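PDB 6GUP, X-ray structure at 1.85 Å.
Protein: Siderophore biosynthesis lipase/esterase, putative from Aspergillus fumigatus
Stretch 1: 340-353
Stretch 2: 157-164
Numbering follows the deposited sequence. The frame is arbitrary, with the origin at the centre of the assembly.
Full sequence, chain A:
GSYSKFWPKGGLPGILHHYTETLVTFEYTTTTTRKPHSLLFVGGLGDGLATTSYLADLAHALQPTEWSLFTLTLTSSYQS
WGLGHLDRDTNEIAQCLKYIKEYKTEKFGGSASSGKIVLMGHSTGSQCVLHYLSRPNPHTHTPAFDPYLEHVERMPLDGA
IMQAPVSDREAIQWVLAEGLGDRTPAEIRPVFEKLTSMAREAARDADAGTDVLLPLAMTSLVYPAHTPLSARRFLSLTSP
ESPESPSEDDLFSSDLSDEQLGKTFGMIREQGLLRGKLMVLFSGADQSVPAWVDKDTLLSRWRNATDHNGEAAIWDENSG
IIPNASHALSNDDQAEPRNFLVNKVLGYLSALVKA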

ATOM      1  N   PHE A 340     -11.194  25.529  -8.096  1.00 38.06           N
ATOM      2  CA  PHE A 340     -11.588  25.526  -9.503  1.00 38.21           C
ATOM      3  C   PHE A 340     -11.609  24.110 -10.071  1.00 36.59           C
ATOM      4  O   PHE A 340     -12.588  23.711 -10.702  1.00 35.41           O
ATOM      5  CB  PHE A 340     -10.652  26.404 -10.331  1.00 40.75           C
ATOM      6  CG  PHE A 340     -11.113  26.603 -11.743  1.00 43.25           C
ATOM      7  CD1 PHE A 340     -12.142  27.492 -12.031  1.00 46.07           C
ATOM      8  CD2 PHE A 340     -10.533  25.892 -12.785  1.00 42.71           C
ATOM      9  CE1 PHE A 340     -12.578  27.675 -13.334  1.00 46.06           C
ATOM     10  CE2 PHE A 340     -10.961  26.068 -14.090  1.00 42.94           C
ATOM     11  CZ  PHE A 340     -11.986  26.961 -14.366  1.00 44.30           C
ATOM     12  N   LEU A 341     -10.533  23.360  -9.831  1.00 35.95           N
ATOM     13  CA  LEU A 341     -10.425  21.963 -10.272  1.00 35.98           C
ATOM     14  C   LEU A 341     -11.588  21.125  -9.756  1.00 36.71           C
ATOM     15  O   LEU A 341     -12.206  20.383 -10.520  1.00 36.20           O
ATOM     16  CB  LEU A 341      -9.101  21.347  -9.808  1.00 36.37           C
ATOM     17  CG  LEU A 341      -8.769  19.938 -10.328  1.00 39.66           C
ATOM     18  CD1 LEU A 341      -7.265  19.777 -10.483  1.00 41.52           C
ATOM     19  CD2 LEU A 341      -9.323  18.822  -9.445  1.00 40.13           C
ATOM     20  N   VAL A 342     -11.876  21.249  -8.461  1.00 37.92           N
ATOM     21  CA  VAL A 342     -12.972  20.511  -7.828  1.00 38.85           C
ATOM     22  C   VAL A 342     -14.316  20.888  -8.461  1.00 38.79           C
ATOM     23  O   VAL A 342     -15.144  20.012  -8.718  1.00 37.15           O
ATOM     24  CB  VAL A 342     -13.008  20.732  -6.293  1.00 39.40           C
ATOM     25  CG1 VAL A 342     -14.269  20.139  -5.672  1.00 39.87           C
ATOM     26  CG2 VAL A 342     -11.781  20.113  -5.636  1.00 40.61           C
ATOM     27  N   ASN A 343     -14.519  22.180  -8.716  1.00 39.39           N
ATOM     28  CA  ASN A 343     -15.736  22.658  -9.387  1.00 39.68           C
ATOM     29  C   ASN A 343     -15.892  22.110 -10.810  1.00 35.79           C
ATOM     30  O   ASN A 343     -17.013  21.831 -11.237  1.00 35.62           O
ATOM     31  CB  ASN A 343     -15.806  24.195  -9.396  1.00 43.50           C
ATOM     32  CG  ASN A 343     -16.277  24.770  -8.067  1.00 47.46           C
ATOM     33  OD1 ASN A 343     -17.257  24.303  -7.486  1.00 49.07           O
ATOM     34  ND2 ASN A 343     -15.586  25.800  -7.591  1.00 48.85           N
ATOM     35  N   LYS A 344     -14.781  21.954 -11.535  1.00 34.72           N
ATOM     36  CA  LYS A 344     -14.817  21.340 -12.871  1.00 34.90           C
ATOM     37  C   LYS A 344     -15.218  19.863 -12.810  1.00 33.92           C
ATOM     38  O   LYS A 344     -15.926  19.381 -13.695  1.00 32.89           O
ATOM     39  CB  LYS A 344     -13.470  21.466 -13.598  1.00 36.90           C
ATOM     40  CG  LYS A 344     -12.989  22.879 -13.928  1.00 40.24           C
ATOM     41  CD  LYS A 344     -14.042  23.775 -14.575  1.00 42.03           C
ATOM     42  CE  LYS A 344     -14.711  24.694 -13.561  1.00 43.95           C
ATOM     43  NZ  LYS A 344     -15.722  25.588 -14.186  1.00 45.01           N
ATOM     44  N   VAL A 345     -14.758  19.154 -11.776  1.00 34.50           N
ATOM     45  CA  VAL A 345     -15.129  17.747 -11.573  1.00 34.41           C
ATOM     46  C   VAL A 345     -16.625  17.621 -11.267  1.00 36.00           C
ATOM     47  O   VAL A 345     -17.305  16.789 -11.863  1.00 34.95           O
ATOM     48  CB  VAL A 345     -14.281  17.074 -10.464  1.00 32.41           C
ATOM     49  CG1 VAL A 345     -14.823  15.692 -10.107  1.00 31.98           C
ATOM     50  CG2 VAL A 345     -12.829  16.963 -10.909  1.00 31.12           C
ATOM     51  N   LEU A 346     -17.126  18.441 -10.342  1.00 38.69           N
ATOM     52  CA  LEU A 346     -18.563  18.452 -10.010  1.00 40.66           C
ATOM     53  C   LEU A 346     -19.450  18.812 -11.207  1.00 39.18           C
ATOM     54  O   LEU A 346     -20.527  18.235 -11.373  1.00 38.65           O
ATOM     55  CB  LEU A 346     -18.865  19.385  -8.825  1.00 44.54           C
ATOM     56  CG  LEU A 346     -18.824  18.730  -7.439  1.00 49.72           C
ATOM     57  CD1 LEU A 346     -17.427  18.257  -7.067  1.00 50.92           C
ATOM     58  CD2 LEU A 346     -19.355  19.692  -6.387  1.00 53.58           C
ATOM     59  N   GLY A 347     -18.991  19.755 -12.031  1.00 38.34           N
ATOM     60  CA  GLY A 347     -19.686  20.128 -13.269  1.00 37.45           C
ATOM     61  C   GLY A 347     -19.724  19.008 -14.296  1.00 36.77           C
ATOM     62  O   GLY A 347     -20.744  18.801 -14.956  1.00 36.65           O
ATOM     63  N   TYR A 348     -18.605  18.295 -14.430  1.00 35.75           N
ATOM     64  CA  TYR A 348     -18.521  17.096 -15.271  1.00 34.42           C
ATOM     65  C   TYR A 348     -19.488  16.008 -14.789  1.00 33.51           C
ATOM     66  O   TYR A 348     -20.225  15.425 -15.587  1.00 33.30           O
ATOM     67  CB  TYR A 348     -17.080  16.559 -15.280  1.00 34.12           C
ATOM     68  CG  TYR A 348     -16.886  15.269 -16.043  1.00 34.18           C
ATOM     69  CD1 TYR A 348     -17.047  14.029 -15.417  1.00 34.09           C
ATOM     70  CD2 TYR A 348     -16.535  15.284 -17.389  1.00 34.10           C
ATOM     71  CE1 TYR A 348     -16.873  12.846 -16.116  1.00 33.22           C
ATOM     72  CE2 TYR A 348     -16.354  14.105 -18.098  1.00 33.63           C
ATOM     73  CZ  TYR A 348     -16.525  12.890 -17.455  1.00 33.32           C
ATOM     74  OH  TYR A 348     -16.350  11.722 -18.146  1.00 33.18           O
ATOM     75  N   LEU A 349     -19.469  15.742 -13.483  1.00 33.89           N
ATOM     76  CA  LEU A 349     -20.347  14.737 -12.871  1.00 36.42           C
ATOM     77  C   LEU A 349     -21.834  15.123 -12.911  1.00 39.29           C
ATOM     78  O   LEU A 349     -22.692  14.248 -13.056  1.00 39.94           O
ATOM     79  CB  LEU A 349     -19.916  14.453 -11.424  1.00 37.21           C
ATOM     80  CG  LEU A 349     -18.544  13.797 -11.201  1.00 36.64           C
ATOM     81  CD1 LEU A 349     -18.236  13.739  -9.713  1.00 36.46           C
ATOM     82  CD2 LEU A 349     -18.460  12.405 -11.811  1.00 35.52           C
ATOM     83  N   SER A 350     -22.131  16.419 -12.788  1.00 42.43           N
ATOM     84  CA  SER A 350     -23.512  16.926 -12.884  1.00 45.29           C
ATOM     85  C   SER A 350     -24.108  16.735 -14.281  1.00 46.72           C
ATOM     86  O   SER A 350     -25.260  16.316 -14.414  1.00 48.51           O
ATOM     87  CB  SER A 350     -23.577  18.409 -12.510  1.00 47.52           C
ATOM     88  OG  SER A 350     -23.171  18.619 -11.170  1.00 51.27           O
ATOM     89  N   ALA A 351     -23.319  17.053 -15.307  1.00 48.84           N
ATOM     90  CA  ALA A 351     -23.718  16.858 -16.710  1.00 51.34           C
ATOM     91  C   ALA A 351     -23.986  15.391 -17.047  1.00 52.55           C
ATOM     92  O   ALA A 351     -24.834  15.088 -17.891  1.00 52.48           O
ATOM     93  CB  ALA A 351     -22.650  17.416 -17.642  1.00 53.27           C
ATOM     94  N   LEU A 352     -23.253  14.495 -16.389  1.00 54.52           N
ATOM     95  CA  LEU A 352     -23.408  13.053 -16.572  1.00 57.18           C
ATOM     96  C   LEU A 352     -24.744  12.535 -16.019  1.00 58.18           C
ATOM     97  O   LEU A 352     -25.381  11.693 -16.652  1.00 56.96           O
ATOM     98  CB  LEU A 352     -22.219  12.320 -15.931  1.00 57.24           C
ATOM     99  CG  LEU A 352     -21.989  10.827 -16.189  1.00 55.39           C
ATOM    100  CD1 LEU A 352     -22.177  10.441 -17.650  1.00 55.83           C
ATOM    101  CD2 LEU A 352     -20.595  10.440 -15.717  1.00 52.39           C
ATOM    102  N   VAL A 353     -25.170  13.051 -14.862  1.00 61.27           N
ATOM    103  CA  VAL A 353     -26.459  12.649 -14.248  1.00 67.06           C
ATOM    104  C   VAL A 353     -27.698  13.353 -14.823  1.00 73.39           C
ATOM    105  O   VAL A 353     -28.808  12.834 -14.686  1.00 77.15           O
ATOM    106  CB  VAL A 353     -26.468  12.768 -12.696  1.00 67.76           C
ATOM    107  CG1 VAL A 353     -25.464  11.803 -12.087  1.00 70.93           C
ATOM    108  CG2 VAL A 353     -26.221  14.195 -12.209  1.00 67.63           C
TER
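Stretch 2 (157-164) LDGAIMQA

The packing of a helix against a β-strand that runs nearly antiparallel to it is a recurring theme of α/β proteins, and residues 340-353 and 157-164 of this putative lipase/esterase provide a compact example. Stretch 1 is helical throughout, held by regular i to i+4 backbone hydrogen bonds. Stretch 2 leads through a turn-like Asp-158 into an extended segment that continues to Gln-163, before Ala-164 turns off with positive phi and psi. The N-to-C directions of helix and strand make an angle of 168°, and their axes approach to 10.5 Å, a separation that leaves room for side chains between the two backbones. Because the directions oppose, walking forward along the helix means walking backward along the strand.

The first meeting is at Leu-341, whose CA-to-CB bond points toward the strand and whose CD1 lies 3.8 Å from CG of Gln-163. CG of Gln-163 makes the closest approach; the amide of this residue, whose OE1 and NE2 are hydrogen-bonded elsewhere in the structure, also lies near the leucine methyl. One turn on, Val-345 points sideways and makes a looser apolar contact, CG1 to CD1 of Ile-161 at 4.5 Å. Between these two positions Val-342, Asn-343 and Lys-344 are out of reach, as expected when only one side of a helix meets its neighbour.

Tyr-348 is the centre of the arrangement. With chi1 in the t well, it points toward the strand, and Ile-161 lies over one face of its ring: CG1 of Ile-161 is 4.2 Å from the ring centroid of Tyr-348 in a CH-pi contact, and CD1 of Ile-161 is 3.8 Å from CD1 of Tyr-348. The phenol reaches further back along the strand, its OH lying 3.1 Å from CA of Gly-159, which sits at the ring edge, and 3.0 Å from N of Ala-160. The missing side chain matters here: an ideal CB on Gly-159 would fall 2.5 Å from Tyr-348 OH, a clash. A water completes the link, donating hydrogen bonds to OH of Tyr-348 (3.1 Å) and to O of Asp-158 (2.9 Å).

After Ser-350, whose OG instead bonds back to O of Leu-346 at 2.7 Å, Leu-352 makes the last contact. CD1 of Leu-352 is 3.5 Å from O of Asp-158, and CD2 of Leu-352 is 4.3 Å from CB of Asp-158. Leu-341, Val-345, Tyr-348 and Leu-352, spaced three or four apart, therefore meet stretch 2 in descending order, with Gln-163 and Ile-161 pointing their CA-to-CB bonds toward the helix and Gly-159, next in the alternation, presenting only backbone.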

ATOM      1  N   LEU A 157     -16.934   2.339 -18.931  1.00 34.74           N
ATOM      2  CA  LEU A 157     -17.072   3.455 -18.000  1.00 33.68           C
ATOM      3  C   LEU A 157     -18.079   4.468 -18.537  1.00 32.81           C
ATOM      4  O   LEU A 157     -18.175   4.673 -19.750  1.00 33.73           O
ATOM      5  CB  LEU A 157     -15.718   4.138 -17.796  1.00 34.42           C
ATOM      6  CG  LEU A 157     -14.531   3.237 -17.441  1.00 36.63           C
ATOM      7  CD1 LEU A 157     -13.247   4.048 -17.437  1.00 36.57           C
ATOM      8  CD2 LEU A 157     -14.734   2.555 -16.098  1.00 38.33           C
ATOM      9  N   ASP A 158     -18.821   5.095 -17.628  1.00 33.65           N
ATOM     10  CA  ASP A 158     -19.722   6.201 -17.977  1.00 34.52           C
ATOM     11  C   ASP A 158     -18.967   7.527 -18.104  1.00 34.41           C
ATOM     12  O   ASP A 158     -19.499   8.494 -18.648  1.00 34.28           O
ATOM     13  CB  ASP A 158     -20.839   6.335 -16.942  1.00 36.11           C
ATOM     14  CG  ASP A 158     -21.706   5.095 -16.864  1.00 38.49           C
ATOM     15  OD1 ASP A 158     -22.538   4.891 -17.771  1.00 40.35           O
ATOM     16  OD2 ASP A 158     -21.549   4.324 -15.896  1.00 38.78           O
ATOM     17  N   GLY A 159     -17.739   7.572 -17.587  1.00 33.75           N
ATOM     18  CA  GLY A 159     -16.880   8.744 -17.716  1.00 33.00           C
ATOM     19  C   GLY A 159     -15.427   8.424 -17.424  1.00 31.97           C
ATOM     20  O   GLY A 159     -15.119   7.398 -16.809  1.00 30.69           O
ATOM     21  N   ALA A 160     -14.537   9.303 -17.876  1.00 30.77           N
ATOM     22  CA  ALA A 160     -13.106   9.168 -17.618  1.00 32.06           C
ATOM     23  C   ALA A 160     -12.453  10.542 -17.498  1.00 32.05           C
ATOM     24  O   ALA A 160     -12.653  11.403 -18.354  1.00 31.49           O
ATOM     25  CB  ALA A 160     -12.443   8.358 -18.721  1.00 31.94           C
ATOM     26  N   ILE A 161     -11.690  10.741 -16.424  1.00 31.40           N
ATOM     27  CA  ILE A 161     -10.989  12.002 -16.171  1.00 30.93           C
ATOM     28  C   ILE A 161      -9.498  11.706 -15.994  1.00 30.26           C
ATOM     29  O   ILE A 161      -9.130  10.727 -15.344  1.00 29.40           O
ATOM     30  CB  ILE A 161     -11.541  12.733 -14.920  1.00 31.76           C
ATOM     31  CG1 ILE A 161     -13.049  12.996 -15.058  1.00 31.93           C
ATOM     32  CG2 ILE A 161     -10.811  14.058 -14.698  1.00 31.41           C
ATOM     33  CD1 ILE A 161     -13.739  13.362 -13.760  1.00 32.16           C
ATOM     34  N   MET A 162      -8.651  12.553 -16.579  1.00 29.97           N
ATOM     35  CA  MET A 162      -7.201  12.485 -16.386  1.00 30.98           C
ATOM     36  C   MET A 162      -6.701  13.845 -15.912  1.00 30.44           C
ATOM     37  O   MET A 162      -6.782  14.830 -16.646  1.00 30.57           O
ATOM     38  CB  MET A 162      -6.494  12.082 -17.683  1.00 32.28           C
ATOM     39  CG  MET A 162      -6.964  10.755 -18.258  1.00 34.01           C
ATOM     40  SD  MET A 162      -5.790  10.007 -19.410  1.00 38.21           S
ATOM     41  CE  MET A 162      -5.940  11.082 -20.832  1.00 37.18           C
ATOM     42  N   GLN A 163      -6.200  13.892 -14.680  1.00 30.05           N
ATOM     43  CA  GLN A 163      -5.717  15.129 -14.069  1.00 31.61           C
ATOM     44  C   GLN A 163      -4.192  15.157 -14.113  1.00 32.98           C
ATOM     45  O   GLN A 163      -3.537  14.275 -13.555  1.00 34.25           O
ATOM     46  CB  GLN A 163      -6.219  15.226 -12.627  1.00 32.27           C
ATOM     47  CG  GLN A 163      -5.930  16.555 -11.937  1.00 34.27           C
ATOM     48  CD  GLN A 163      -4.563  16.618 -11.271  1.00 36.28           C
ATOM     49  OE1 GLN A 163      -4.126  15.663 -10.631  1.00 38.96           O
ATOM     50  NE2 GLN A 163      -3.888  17.751 -11.412  1.00 36.35           N
ATOM     51  N   ALA A 164      -3.644  16.177 -14.776  1.00 33.79           N
ATOM     52  CA  ALA A 164      -2.201  16.332 -14.975  1.00 34.42           C
ATOM     53  C   ALA A 164      -1.508  15.073 -15.539  1.00 34.03           C
ATOM     54  O   ALA A 164      -0.557  14.565 -14.932  1.00 34.46           O
ATOM     55  CB  ALA A 164      -1.540  16.786 -13.675  1.00 35.87           C
TER
HETATM   56  O   HOH W   1     -19.139  11.234 -19.365  1.00 39.93           O